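Local coordinates for protein transcriptional regulator, GntR family (Ralstonia eutropha, PDB 3IHU) that probably binds DNA and regulates transcription, joining a GntR-type winged helix-turn-helix to a helical FCD domain, at residues D19-G24 / F49-N54; L88-V93 / I164-V169; G28-T33 / T136-R141; R103-G108 / R146-M151. All blocks are in the same frame, centred on the assembly; numbering follows the deposited sequence. Where two conformers were deposited one is given.

Contact 1: residues D19-G24 / F49-N54; sequences DTVFFG and FGVGRN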
loop_
_atom_site.group_PDB
_atom_site.type_symbol
_atom_site.label_atom_id
_atom_site.label_comp_id
_atom_site.label_asym_id
_atom_site.label_seq_id
_atom_site.Cartn_x
_atom_site.Cartn_y
_atom_site.Cartn_z
ATOM N N ASP A 19 6.786 14.857 3.906
ATOM C CA ASP A 19 6.474 13.721 3.063
ATOM C C ASP A 19 7.522 12.608 3.126
ATOM O O ASP A 19 7.167 11.435 3.057
ATOM C CB ASP A 19 6.321 14.147 1.595
ATOM C CG ASP A 19 5.000 14.889 1.315
ATOM O OD1 ASP A 19 4.135 15.028 2.231
ATOM O OD2 ASP A 19 4.841 15.359 0.161
ATOM N N THR A 20 8.788 12.964 3.258
ATOM C CA THR A 20 9.848 11.974 3.225
ATOM C C THR A 20 9.783 11.081 4.460
ATOM O O THR A 20 10.063 9.895 4.378
ATOM C CB THR A 20 11.276 12.577 3.139
ATOM O OG1 THR A 20 11.689 13.000 4.434
ATOM C CG2 THR A 20 11.396 13.737 2.130
ATOM N N VAL A 21 9.387 11.637 5.600
ATOM C CA VAL A 21 9.117 10.819 6.801
ATOM C C VAL A 21 7.780 10.059 6.708
ATOM O O VAL A 21 7.653 8.872 7.114
ATOM C CB VAL A 21 9.136 11.699 8.060
ATOM C CG1 VAL A 21 8.917 10.867 9.291
ATOM C CG2 VAL A 21 10.457 12.491 8.137
ATOM N N PHE A 22 6.761 10.740 6.223
ATOM C CA PHE A 22 5.432 10.124 6.099
ATOM C C PHE A 22 5.492 8.894 5.190
ATOM O O PHE A 22 5.102 7.790 5.589
ATOM C CB PHE A 22 4.450 11.134 5.542
ATOM C CG PHE A 22 3.039 10.621 5.396
ATOM C CD1 PHE A 22 2.205 10.515 6.490
ATOM C CD2 PHE A 22 2.534 10.305 4.140
ATOM C CE1 PHE A 22 0.890 10.086 6.346
ATOM C CE2 PHE A 22 1.211 9.864 4.001
ATOM C CZ PHE A 22 0.407 9.758 5.108
ATOM N N PHE A 23 6.044 9.072 4.003
ATOM C CA PHE A 23 6.148 7.966 3.066
ATOM C C PHE A 23 7.266 6.982 3.417
ATOM O O PHE A 23 7.131 5.775 3.169
ATOM C CB PHE A 23 6.259 8.494 1.639
ATOM C CG PHE A 23 4.995 9.159 1.169
ATOM C CD1 PHE A 23 3.832 8.397 0.949
ATOM C CD2 PHE A 23 4.945 10.527 0.954
ATOM C CE1 PHE A 23 2.644 9.005 0.516
ATOM C CE2 PHE A 23 3.761 11.139 0.535
ATOM C CZ PHE A 23 2.613 10.377 0.312
ATOM N N GLY A 24 8.348 7.487 4.006
ATOM C CA GLY A 24 9.428 6.645 4.478
ATOM C C GLY A 24 9.033 5.619 5.520
ATOM O O GLY A 24 9.521 4.469 5.486
ATOM N N PHE A 49 16.059 10.359 8.612
ATOM C CA PHE A 49 15.529 10.930 7.381
ATOM C C PHE A 49 16.247 12.178 6.918
ATOM O O PHE A 49 16.025 12.662 5.819
ATOM C CB PHE A 49 14.017 11.113 7.520
ATOM C CG PHE A 49 13.275 9.829 7.494
ATOM C CD1 PHE A 49 13.174 9.112 6.308
ATOM C CD2 PHE A 49 12.680 9.316 8.638
ATOM C CE1 PHE A 49 12.490 7.902 6.264
ATOM C CE2 PHE A 49 11.973 8.115 8.598
ATOM C CZ PHE A 49 11.869 7.408 7.415
ATOM N N GLY A 50 17.135 12.702 7.741
ATOM C CA GLY A 50 17.805 13.927 7.406
ATOM C C GLY A 50 16.892 15.125 7.298
ATOM O O GLY A 50 17.176 16.036 6.553
ATOM N N VAL A 51 15.830 15.173 8.087
ATOM C CA VAL A 51 14.955 16.362 8.105
ATOM C C VAL A 51 14.895 16.917 9.532
ATOM O O VAL A 51 15.416 16.296 10.455
ATOM C CB VAL A 51 13.560 16.010 7.579
ATOM C CG1 VAL A 51 13.656 15.403 6.162
ATOM C CG2 VAL A 51 12.869 15.037 8.519
ATOM N N GLY A 52 14.277 18.090 9.710
ATOM C CA GLY A 52 14.229 18.755 11.012
ATOM C C GLY A 52 13.041 18.310 11.861
ATOM O O GLY A 52 12.102 17.647 11.366
ATOM N N ARG A 53 13.094 18.707 13.128
ATOM C CA ARG A 53 12.057 18.436 14.102
ATOM C C ARG A 53 10.645 18.777 13.633
ATOM O O ARG A 53 9.770 17.909 13.706
ATOM C CB ARG A 53 12.327 19.156 15.403
ATOM C CG ARG A 53 13.576 18.686 16.101
ATOM C CD ARG A 53 13.856 19.549 17.316
ATOM N NE ARG A 53 15.152 19.239 17.946
ATOM C CZ ARG A 53 15.386 18.158 18.704
ATOM N NH1 ARG A 53 14.425 17.262 18.937
ATOM N NH2 ARG A 53 16.581 17.955 19.251
ATOM N N ASN A 54 10.409 19.996 13.145
ATOM C CA ASN A 54 9.045 20.361 12.692
ATOM C C ASN A 54 8.499 19.385 11.673
ATOM O O ASN A 54 7.342 18.954 11.780
ATOM C CB ASN A 54 8.942 21.819 12.179
ATOM C CG ASN A 54 8.939 22.836 13.314
ATOM O OD1 ASN A 54 8.906 22.445 14.492
ATOM N ND2 ASN A 54 8.984 24.156 12.975
#
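The ring of Phe49 lies flat over the backbone of Val21, so that a helix is gripped through its main chain as much as through its side chains. Val21 CA stands 4.2 Å from the centroid of the Phe49 ring and 5° off its normal, a CH-pi contact over the face. Further round, Phe49 CE1 approaches Gly24 CA to 3.8 Å, and the absence of a side chain at Gly24 lets the ring come this near; the carbonyl oxygen of Thr20 also meets the ring obliquely. With CG1 anti to the backbone N (chi1 -178°), Val21 offers its CG2 branch to Phe49 CB at 3.9 Å and to Val51 CG2 at 3.5 Å. The other branch of Val51, CG1, packs at 3.6 Å against Thr20 OG1, a hydroxyl that is hydrogen-bonded to Ala17 O within its own helix. Gly50, with positive phi, ends the helix carrying Phe49, and Gly52 takes the N-cap position of the next. Val21 also reaches Ala59, and Val51 reaches Val56, both on helix 53-65. Helix 17-31 thus packs against the turn between helices 42-49 and 53-65, as expected of the helix-turn-helix in a GntR-type winged-helix domain.

Contact 2: residues L88-V93 / I164-V169; sequences LDVLDV and IHMPIV
Met166, present as selenomethionine, extends from the break between two helices toward Val90 and Leu91, and its side chain can be followed outward atom by atom. It was deposited in two conformers, and the contacts described are those of one of them. CB starts the path in the direction of helix 84-105 but stays beyond contact distance of it. CG, placed anti to the carbonyl carbon (chi1 -68°), is the first atom to touch, meeting Val90 CG1 at 3.8 Å. SE comes next, 4.1 Å from the same Val90 CG1. It also approaches Leu91 CD2, but that spacing is too short for normal packing and is doubtful. At the tip, chi3 of -87° bends CE out of the line of the chain, to a point 3.9 Å from Leu91 CD2. Val169, three residues on, in the first turn of helix 167-172, takes up the rest of the surface: its CG2 lies 4.1 Å from Val90 CG1, and its CG1 is 4.4 Å from Leu91 CD2. Val90 CG1 therefore touches both Met166 and Val169, a wholly apolar junction in which branched side chains meet a flexible one. Helix 84-105 supplies further cover through Ala94, against Met166, and Thr87, against Val169. Helix 198-219 packs Val209 on Leu91 and Ile216 on Val169, while Leu82, in the loop ahead of helix 84-105, closes over Val90 and Val169. The junction of helices 155-165 and 167-172 thus packs against helices 84-105 and 198-219.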
loop_
_atom_site.group_PDB
_atom_site.type_symbol
_atom_site.label_atom_id
_atom_site.label_comp_id
_atom_site.label_asym_id
_atom_site.label_seq_id
_atom_site.Cartn_x
_atom_site.Cartn_y
_atom_site.Cartn_z
ATOM N N LEU A 88 -9.522 -6.988 10.112
ATOM C CA LEU A 88 -10.645 -7.323 9.264
ATOM C C LEU A 88 -11.420 -6.055 8.831
ATOM O O LEU A 88 -11.902 -5.961 7.704
ATOM C CB LEU A 88 -11.569 -8.294 9.954
ATOM C CG LEU A 88 -10.979 -9.706 10.170
ATOM C CD1 LEU A 88 -11.917 -10.538 11.069
ATOM C CD2 LEU A 88 -10.718 -10.385 8.802
ATOM N N ASP A 89 -11.519 -5.093 9.749
ATOM C CA ASP A 89 -12.210 -3.819 9.458
ATOM C C ASP A 89 -11.423 -3.006 8.431
ATOM O O ASP A 89 -12.020 -2.448 7.513
ATOM C CB ASP A 89 -12.496 -3.031 10.757
ATOM C CG ASP A 89 -13.650 -3.613 11.584
ATOM O OD1 ASP A 89 -14.362 -4.565 11.157
ATOM O OD2 ASP A 89 -13.857 -3.097 12.709
ATOM N N VAL A 90 -10.080 -2.957 8.548
ATOM C CA VAL A 90 -9.270 -2.357 7.552
ATOM C C VAL A 90 -9.440 -3.055 6.154
ATOM O O VAL A 90 -9.533 -2.413 5.128
ATOM C CB VAL A 90 -7.781 -2.346 7.960
ATOM C CG1 VAL A 90 -6.875 -2.070 6.751
ATOM C CG2 VAL A 90 -7.533 -1.378 9.130
ATOM N N LEU A 91 -9.420 -4.371 6.119
ATOM C CA LEU A 91 -9.568 -5.094 4.861
ATOM C C LEU A 91 -10.941 -4.832 4.239
ATOM O O LEU A 91 -11.095 -4.826 3.061
ATOM C CB LEU A 91 -9.386 -6.578 5.112
ATOM C CG LEU A 91 -7.979 -7.033 5.534
ATOM C CD1 LEU A 91 -8.060 -8.438 6.086
ATOM C CD2 LEU A 91 -7.014 -6.924 4.314
ATOM N N ASP A 92 -11.946 -4.597 5.064
ATOM C CA ASP A 92 -13.303 -4.310 4.566
ATOM C C ASP A 92 -13.289 -3.026 3.708
ATOM O O ASP A 92 -13.869 -2.982 2.599
ATOM C CB ASP A 92 -14.294 -4.150 5.735
ATOM C CG ASP A 92 -14.963 -5.456 6.135
ATOM O OD1 ASP A 92 -14.857 -6.415 5.357
ATOM O OD2 ASP A 92 -15.638 -5.496 7.208
ATOM N N VAL A 93 -12.613 -2.001 4.209
ATOM C CA VAL A 93 -12.434 -0.778 3.465
ATOM C C VAL A 93 -11.455 -0.940 2.243
ATOM O O VAL A 93 -11.766 -0.491 1.163
ATOM C CB VAL A 93 -11.867 0.319 4.369
ATOM C CG1 VAL A 93 -11.483 1.537 3.558
ATOM C CG2 VAL A 93 -12.915 0.678 5.502
ATOM N N ILE A 164 -5.213 2.164 0.904
ATOM C CA ILE A 164 -5.236 1.041 -0.032
ATOM C C ILE A 164 -4.069 0.104 0.189
ATOM O O ILE A 164 -4.179 -1.098 -0.017
ATOM C CB ILE A 164 -5.258 1.583 -1.488
ATOM C CG1 ILE A 164 -6.671 1.952 -1.887
ATOM C CG2 ILE A 164 -4.745 0.574 -2.448
ATOM C CD1 ILE A 164 -6.739 2.916 -3.029
ATOM N N HIS A 165 -2.958 0.647 0.647
ATOM C CA HIS A 165 -1.693 -0.097 0.744
ATOM C C HIS A 165 -1.613 -1.053 1.944
ATOM O O HIS A 165 -0.847 -2.026 1.907
ATOM C CB HIS A 165 -0.521 0.909 0.808
ATOM C CG HIS A 165 -0.382 1.744 -0.419
ATOM N ND1 HIS A 165 -0.189 1.197 -1.667
ATOM C CD2 HIS A 165 -0.391 3.088 -0.596
ATOM C CE1 HIS A 165 -0.074 2.163 -2.562
ATOM N NE2 HIS A 165 -0.207 3.320 -1.938
HETATM N N MSE A 166 -2.371 -0.737 2.999
HETATM C CA MSE A 166 -2.417 -1.543 4.231
HETATM C C MSE A 166 -1.075 -1.896 4.838
HETATM O O MSE A 166 -0.773 -3.057 5.063
HETATM C CB MSE A 166 -3.179 -2.832 3.968
HETATM C CG MSE A 166 -4.586 -2.624 3.721
HETATM SE SE MSE A 166 -5.358 -4.333 3.656
HETATM C CE MSE A 166 -5.087 -4.722 1.761
ATOM N N PRO A 167 -0.256 -0.881 5.127
ATOM C CA PRO A 167 1.138 -1.116 5.563
ATOM C C PRO A 167 1.249 -1.903 6.848
ATOM O O PRO A 167 2.066 -2.812 6.932
ATOM C CB PRO A 167 1.723 0.309 5.712
ATOM C CG PRO A 167 0.520 1.252 5.658
ATOM C CD PRO A 167 -0.560 0.548 4.918
ATOM N N ILE A 168 0.410 -1.612 7.839
ATOM C CA ILE A 168 0.459 -2.382 9.078
ATOM C C ILE A 168 0.081 -3.836 8.854
ATOM O O ILE A 168 0.817 -4.712 9.283
ATOM C CB ILE A 168 -0.421 -1.842 10.232
ATOM C CG1 ILE A 168 -0.101 -0.398 10.523
ATOM C CG2 ILE A 168 -0.143 -2.665 11.529
ATOM C CD1 ILE A 168 1.220 -0.250 11.157
ATOM N N VAL A 169 -1.033 -4.084 8.182
ATOM C CA VAL A 169 -1.471 -5.437 7.820
ATOM C C VAL A 169 -0.356 -6.188 7.058
ATOM O O VAL A 169 0.002 -7.319 7.389
ATOM C CB VAL A 169 -2.776 -5.392 6.965
ATOM C CG1 VAL A 169 -3.202 -6.799 6.531
ATOM C CG2 VAL A 169 -3.886 -4.735 7.732
#

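Contact 3: residues G28-T33 / T136-R141; sequences GLELGT and TFSNAR
Charge pairing dominates where Glu30 meets Arg141. The guanidinium grips the carboxylate side-on with two nitrogens: NE bonds to Glu30 OE2 at 2.7 Å, and NH2 bonds to Glu30 OE1 at 2.9 Å with an N-H...O angle of 161°. Both oxygens are met on their syn side, and the two flat groups are nearly coplanar, 27° apart. A bend at chi3 of Arg141 (65°) brings NE to Glu30 OE2, while Glu30 reaches across with an extended chain. Hydrogen bonding through solvent adds a second layer. Water 1 donates to Glu30 OE2, over a distance so short that its exact value is doubtful, and is 3.1 Å from Ser138 OG, to which it is also hydrogen-bonded. That hydroxyl has its stronger partner in Gly134 O, one turn earlier in helix 134-152. Van der Waals packing flanks the polar group: Leu31 CD2 rests on Ser138 CB at 3.6 Å, and Glu30 CG lies 3.3 Å from Ser138 OG. Outside the two segments, Arg142 forms a salt bridge with Glu30 OE1, and Arg141 NH1 is probably hydrogen-bonded to His165 ND1. A buried carboxylate facing two arginines and a water would be expected to remain ionised, and its demanding geometry makes this a directional link between the end of helix 17-31, in the GntR region, and the FCD region.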
loop_
_atom_site.group_PDB
_atom_site.type_symbol
_atom_site.label_atom_id
_atom_site.label_comp_id
_atom_site.label_asym_id
_atom_site.label_seq_id
_atom_site.Cartn_x
_atom_site.Cartn_y
_atom_site.Cartn_z
ATOM N N GLY A 28 8.926 1.782 4.687
ATOM C CA GLY A 28 9.719 0.965 5.603
ATOM C C GLY A 28 8.930 -0.145 6.286
ATOM O O GLY A 28 9.444 -1.236 6.484
ATOM N N LEU A 29 7.666 0.098 6.612
ATOM C CA LEU A 29 6.834 -0.946 7.226
ATOM C C LEU A 29 6.657 -2.093 6.235
ATOM O O LEU A 29 6.810 -3.242 6.582
ATOM C CB LEU A 29 5.462 -0.400 7.672
ATOM C CG LEU A 29 5.408 0.101 9.116
ATOM C CD1 LEU A 29 4.199 1.086 9.299
ATOM C CD2 LEU A 29 5.383 -1.081 10.088
ATOM N N GLU A 30 6.407 -1.748 4.987
ATOM C CA GLU A 30 6.286 -2.733 3.920
ATOM C C GLU A 30 7.602 -3.410 3.623
ATOM O O GLU A 30 7.647 -4.601 3.356
ATOM C CB GLU A 30 5.778 -2.059 2.631
ATOM C CG GLU A 30 5.537 -3.077 1.505
ATOM C CD GLU A 30 4.783 -2.514 0.314
ATOM O OE1 GLU A 30 4.571 -1.283 0.246
ATOM O OE2 GLU A 30 4.439 -3.331 -0.570
ATOM N N LEU A 31 8.678 -2.639 3.648
ATOM C CA LEU A 31 9.985 -3.192 3.361
ATOM C C LEU A 31 10.599 -3.936 4.531
ATOM O O LEU A 31 11.558 -4.695 4.332
ATOM C CB LEU A 31 10.935 -2.096 2.899
ATOM C CG LEU A 31 10.641 -1.458 1.532
ATOM C CD1 LEU A 31 11.691 -0.389 1.163
ATOM C CD2 LEU A 31 10.614 -2.558 0.440
ATOM N N GLY A 32 10.092 -3.712 5.745
ATOM C CA GLY A 32 10.624 -4.403 6.912
ATOM C C GLY A 32 11.654 -3.624 7.701
ATOM O O GLY A 32 12.216 -4.163 8.631
ATOM N N THR A 33 11.908 -2.369 7.359
ATOM C CA THR A 33 12.876 -1.562 8.121
ATOM C C THR A 33 12.254 -0.849 9.350
ATOM O O THR A 33 12.964 -0.338 10.164
ATOM C CB THR A 33 13.492 -0.489 7.246
ATOM O OG1 THR A 33 12.438 0.242 6.624
ATOM C CG2 THR A 33 14.439 -1.129 6.158
ATOM N N THR A 136 12.328 -5.002 -4.331
ATOM C CA THR A 136 11.944 -4.628 -5.691
ATOM C C THR A 136 10.493 -5.004 -5.951
ATOM O O THR A 136 9.806 -4.345 -6.710
ATOM C CB THR A 136 12.807 -5.319 -6.764
ATOM O OG1 THR A 136 12.699 -6.735 -6.605
ATOM C CG2 THR A 136 14.283 -4.887 -6.667
ATOM N N PHE A 137 9.994 -6.046 -5.304
ATOM C CA PHE A 137 8.590 -6.406 -5.491
ATOM C C PHE A 137 7.745 -5.293 -4.888
ATOM O O PHE A 137 6.797 -4.837 -5.507
ATOM C CB PHE A 137 8.252 -7.758 -4.857
ATOM C CG PHE A 137 6.871 -8.249 -5.191
ATOM C CD1 PHE A 137 6.631 -8.908 -6.365
ATOM C CD2 PHE A 137 5.798 -8.020 -4.326
ATOM C CE1 PHE A 137 5.342 -9.344 -6.677
ATOM C CE2 PHE A 137 4.537 -8.444 -4.633
ATOM C CZ PHE A 137 4.303 -9.119 -5.815
ATOM N N SER A 138 8.101 -4.853 -3.679
ATOM C CA SER A 138 7.344 -3.779 -3.024
ATOM C C SER A 138 7.357 -2.516 -3.841
ATOM O O SER A 138 6.336 -1.825 -3.903
ATOM C CB SER A 138 7.871 -3.442 -1.648
ATOM O OG SER A 138 7.531 -4.445 -0.752
ATOM N N ASN A 139 8.476 -2.235 -4.481
ATOM C CA ASN A 139 8.606 -0.986 -5.254
ATOM C C ASN A 139 7.786 -1.110 -6.539
ATOM O O ASN A 139 7.172 -0.148 -6.975
ATOM C CB ASN A 139 10.077 -0.635 -5.622
ATOM C CG ASN A 139 11.021 -0.458 -4.388
ATOM O OD1 ASN A 139 10.604 -0.155 -3.284
ATOM N ND2 ASN A 139 12.316 -0.656 -4.621
ATOM N N ALA A 140 7.813 -2.277 -7.178
ATOM C CA ALA A 140 7.022 -2.442 -8.388
ATOM C C ALA A 140 5.532 -2.456 -7.981
ATOM O O ALA A 140 4.712 -1.965 -8.702
ATOM C CB ALA A 140 7.397 -3.737 -9.164
ATOM N N ARG A 141 5.201 -3.005 -6.816
ATOM C CA ARG A 141 3.825 -2.937 -6.323
ATOM C C ARG A 141 3.368 -1.481 -6.210
ATOM O O ARG A 141 2.310 -1.093 -6.736
ATOM C CB ARG A 141 3.643 -3.669 -5.002
ATOM C CG ARG A 141 2.125 -3.704 -4.545
ATOM C CD ARG A 141 1.979 -3.828 -3.039
ATOM N NE ARG A 141 2.484 -2.655 -2.324
ATOM C CZ ARG A 141 1.901 -1.453 -2.302
ATOM N NH1 ARG A 141 0.796 -1.179 -3.005
ATOM N NH2 ARG A 141 2.460 -0.474 -1.617
HETATM O O HOH W 1 4.787 -5.701 -1.421
#

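Contact 4: residues R103-G108 / R146-M151; sequences RAATRG and RTLLEM
The guanidinium of Arg107 turns an edge toward the carbonyl oxygen of Met151, which lies near the guanidinium plane; with NH1 4.1 Å from that oxygen, this is proximity and not a hydrogen bond. Backbone carbonyl oxygens carry more of the contact. Selenomethionine Met151 bends at chi3 (86°), and its terminal CE touches two carbonyl oxygens at once, 3.4 Å from Ala105 O and 3.4 Å from Gly108 O. Its CB also lies 3.5 Å from Ala105 O. Ala105 answers with a single methyl: its CB sits 3.4 Å from Leu148 O, 3.7 Å from Leu148 CD2 and 3.8 Å from Met151 CB. The small side chain of Ala105 is consistent with the close approach of the CA atoms of Ala105 and Met151, 4.6 Å, and Gly108 has no side chain, which suits its closeness to Met151 CG. Val193 of helix 179-195 covers Ala105, Leu148 and Met151 together, while Leu118 and Gln114 of helix 112-130 pack on Leu148 and Met151 respectively. The chemistry is that of close apolar packing with methyl groups laid against carbonyls. Such methyl-to-oxygen contacts may be mildly favourable, but they are weakly directional, so the union of helices 84-105 and 134-152 would depend mainly on a close fit of small and flexible groups.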
loop_
_atom_site.group_PDB
_atom_site.type_symbol
_atom_site.label_atom_id
_atom_site.label_comp_id
_atom_site.label_asym_id
_atom_site.label_seq_id
_atom_site.Cartn_x
_atom_site.Cartn_y
_atom_site.Cartn_z
ATOM N N ARG A 103 -11.574 -0.290 -10.882
ATOM C CA ARG A 103 -12.709 0.198 -11.638
ATOM C C ARG A 103 -12.457 1.512 -12.310
ATOM O O ARG A 103 -12.678 1.659 -13.524
ATOM C CB ARG A 103 -13.942 0.318 -10.758
ATOM C CG ARG A 103 -15.214 0.778 -11.504
ATOM C CD ARG A 103 -16.379 1.078 -10.536
ATOM N NE ARG A 103 -17.546 1.284 -11.369
ATOM C CZ ARG A 103 -18.337 0.327 -11.843
ATOM N NH1 ARG A 103 -18.219 -0.931 -11.471
ATOM N NH2 ARG A 103 -19.289 0.655 -12.679
ATOM N N ALA A 104 -11.943 2.475 -11.568
ATOM C CA ALA A 104 -11.738 3.803 -12.142
ATOM C C ALA A 104 -10.619 3.790 -13.212
ATOM O O ALA A 104 -10.657 4.595 -14.149
ATOM C CB ALA A 104 -11.427 4.823 -11.074
ATOM N N ALA A 105 -9.583 2.963 -13.009
ATOM C CA ALA A 105 -8.442 2.920 -13.897
ATOM C C ALA A 105 -8.846 2.530 -15.314
ATOM O O ALA A 105 -8.087 2.820 -16.232
ATOM C CB ALA A 105 -7.295 1.940 -13.379
ATOM N N THR A 106 -10.008 1.895 -15.491
ATOM C CA THR A 106 -10.501 1.563 -16.818
ATOM C C THR A 106 -10.700 2.781 -17.689
ATOM O O THR A 106 -10.705 2.668 -18.922
ATOM C CB THR A 106 -11.819 0.784 -16.854
ATOM O OG1 THR A 106 -12.865 1.559 -16.223
ATOM C CG2 THR A 106 -11.637 -0.550 -16.227
ATOM N N ARG A 107 -10.848 3.951 -17.076
ATOM C CA ARG A 107 -10.894 5.179 -17.859
ATOM C C ARG A 107 -9.625 5.436 -18.672
ATOM O O ARG A 107 -9.677 6.137 -19.665
ATOM C CB ARG A 107 -11.189 6.373 -16.981
ATOM C CG ARG A 107 -12.585 6.303 -16.409
ATOM C CD ARG A 107 -12.868 7.356 -15.297
ATOM N NE ARG A 107 -13.023 8.685 -15.879
ATOM C CZ ARG A 107 -12.039 9.571 -16.075
ATOM N NH1 ARG A 107 -10.779 9.302 -15.729
ATOM N NH2 ARG A 107 -12.321 10.751 -16.627
ATOM N N GLY A 108 -8.496 4.889 -18.257
ATOM C CA GLY A 108 -7.263 5.048 -19.004
ATOM C C GLY A 108 -6.921 3.863 -19.886
ATOM O O GLY A 108 -5.791 3.773 -20.348
ATOM N N ARG A 146 0.223 3.168 -8.174
ATOM C CA ARG A 146 0.249 4.552 -8.624
ATOM C C ARG A 146 -0.221 4.723 -10.084
ATOM O O ARG A 146 -0.960 5.662 -10.426
ATOM C CB ARG A 146 1.650 5.160 -8.402
ATOM C CG ARG A 146 1.913 6.500 -9.106
ATOM C CD ARG A 146 0.880 7.606 -8.789
ATOM N NE ARG A 146 0.705 7.815 -7.341
ATOM C CZ ARG A 146 1.352 8.718 -6.600
ATOM N NH1 ARG A 146 2.253 9.525 -7.138
ATOM N NH2 ARG A 146 1.094 8.805 -5.298
ATOM N N THR A 147 0.159 3.798 -10.955
ATOM C CA THR A 147 -0.293 3.862 -12.353
ATOM C C THR A 147 -1.800 3.687 -12.404
ATOM O O THR A 147 -2.501 4.433 -13.112
ATOM C CB THR A 147 0.439 2.808 -13.210
ATOM O OG1 THR A 147 1.842 2.870 -12.922
ATOM C CG2 THR A 147 0.242 3.038 -14.642
ATOM N N LEU A 148 -2.323 2.737 -11.627
ATOM C CA LEU A 148 -3.760 2.569 -11.587
ATOM C C LEU A 148 -4.408 3.876 -11.152
ATOM O O LEU A 148 -5.457 4.273 -11.692
ATOM C CB LEU A 148 -4.211 1.414 -10.684
ATOM C CG LEU A 148 -3.848 0.006 -11.141
ATOM C CD1 LEU A 148 -4.214 -0.987 -10.012
ATOM C CD2 LEU A 148 -4.521 -0.321 -12.536
ATOM N N LEU A 149 -3.777 4.555 -10.198
ATOM C CA LEU A 149 -4.349 5.807 -9.671
ATOM C C LEU A 149 -4.382 6.877 -10.743
ATOM O O LEU A 149 -5.404 7.518 -10.942
ATOM C CB LEU A 149 -3.552 6.283 -8.469
ATOM C CG LEU A 149 -4.078 7.519 -7.744
ATOM C CD1 LEU A 149 -5.488 7.319 -7.089
ATOM C CD2 LEU A 149 -3.049 7.855 -6.705
ATOM N N GLU A 150 -3.281 7.027 -11.457
ATOM C CA GLU A 150 -3.158 8.045 -12.487
ATOM C C GLU A 150 -4.131 7.790 -13.602
ATOM O O GLU A 150 -4.685 8.737 -14.165
ATOM C CB GLU A 150 -1.732 8.128 -13.050
ATOM C CG GLU A 150 -0.671 8.594 -12.054
ATOM C CD GLU A 150 -1.075 9.888 -11.308
ATOM O OE1 GLU A 150 -1.528 10.859 -11.975
ATOM O OE2 GLU A 150 -0.967 9.917 -10.048
HETATM N N MSE A 151 -4.369 6.520 -13.887
HETATM C CA MSE A 151 -5.325 6.107 -14.900
HETATM C C MSE A 151 -6.748 6.514 -14.567
HETATM O O MSE A 151 -7.483 6.954 -15.441
HETATM C CB MSE A 151 -5.226 4.574 -15.118
HETATM C CG MSE A 151 -4.085 4.168 -15.987
HETATM SE SE MSE A 151 -3.749 2.269 -16.061
HETATM C CE MSE A 151 -5.075 2.060 -17.512
#

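Followed from the N terminus, helix 17-31 enters two closures. Contact 1 comes first, looping back from 49-54 within the GntR region. Contact 3 starts on the same helix but waits until 136-141, so its long loop crosses that of contact 1 and ties the GntR region to the FCD region. Contact 2 opens on helix 84-105 and closes at 164-169; contact 4, from the same helix to 146-151, is nested inside it. Both cross contact 3, while contact 1 stands in series with both. Contacts 2 and 3 also touch, where Ile168 packs on Leu29 and where the pair of His165 and Arg141 meets.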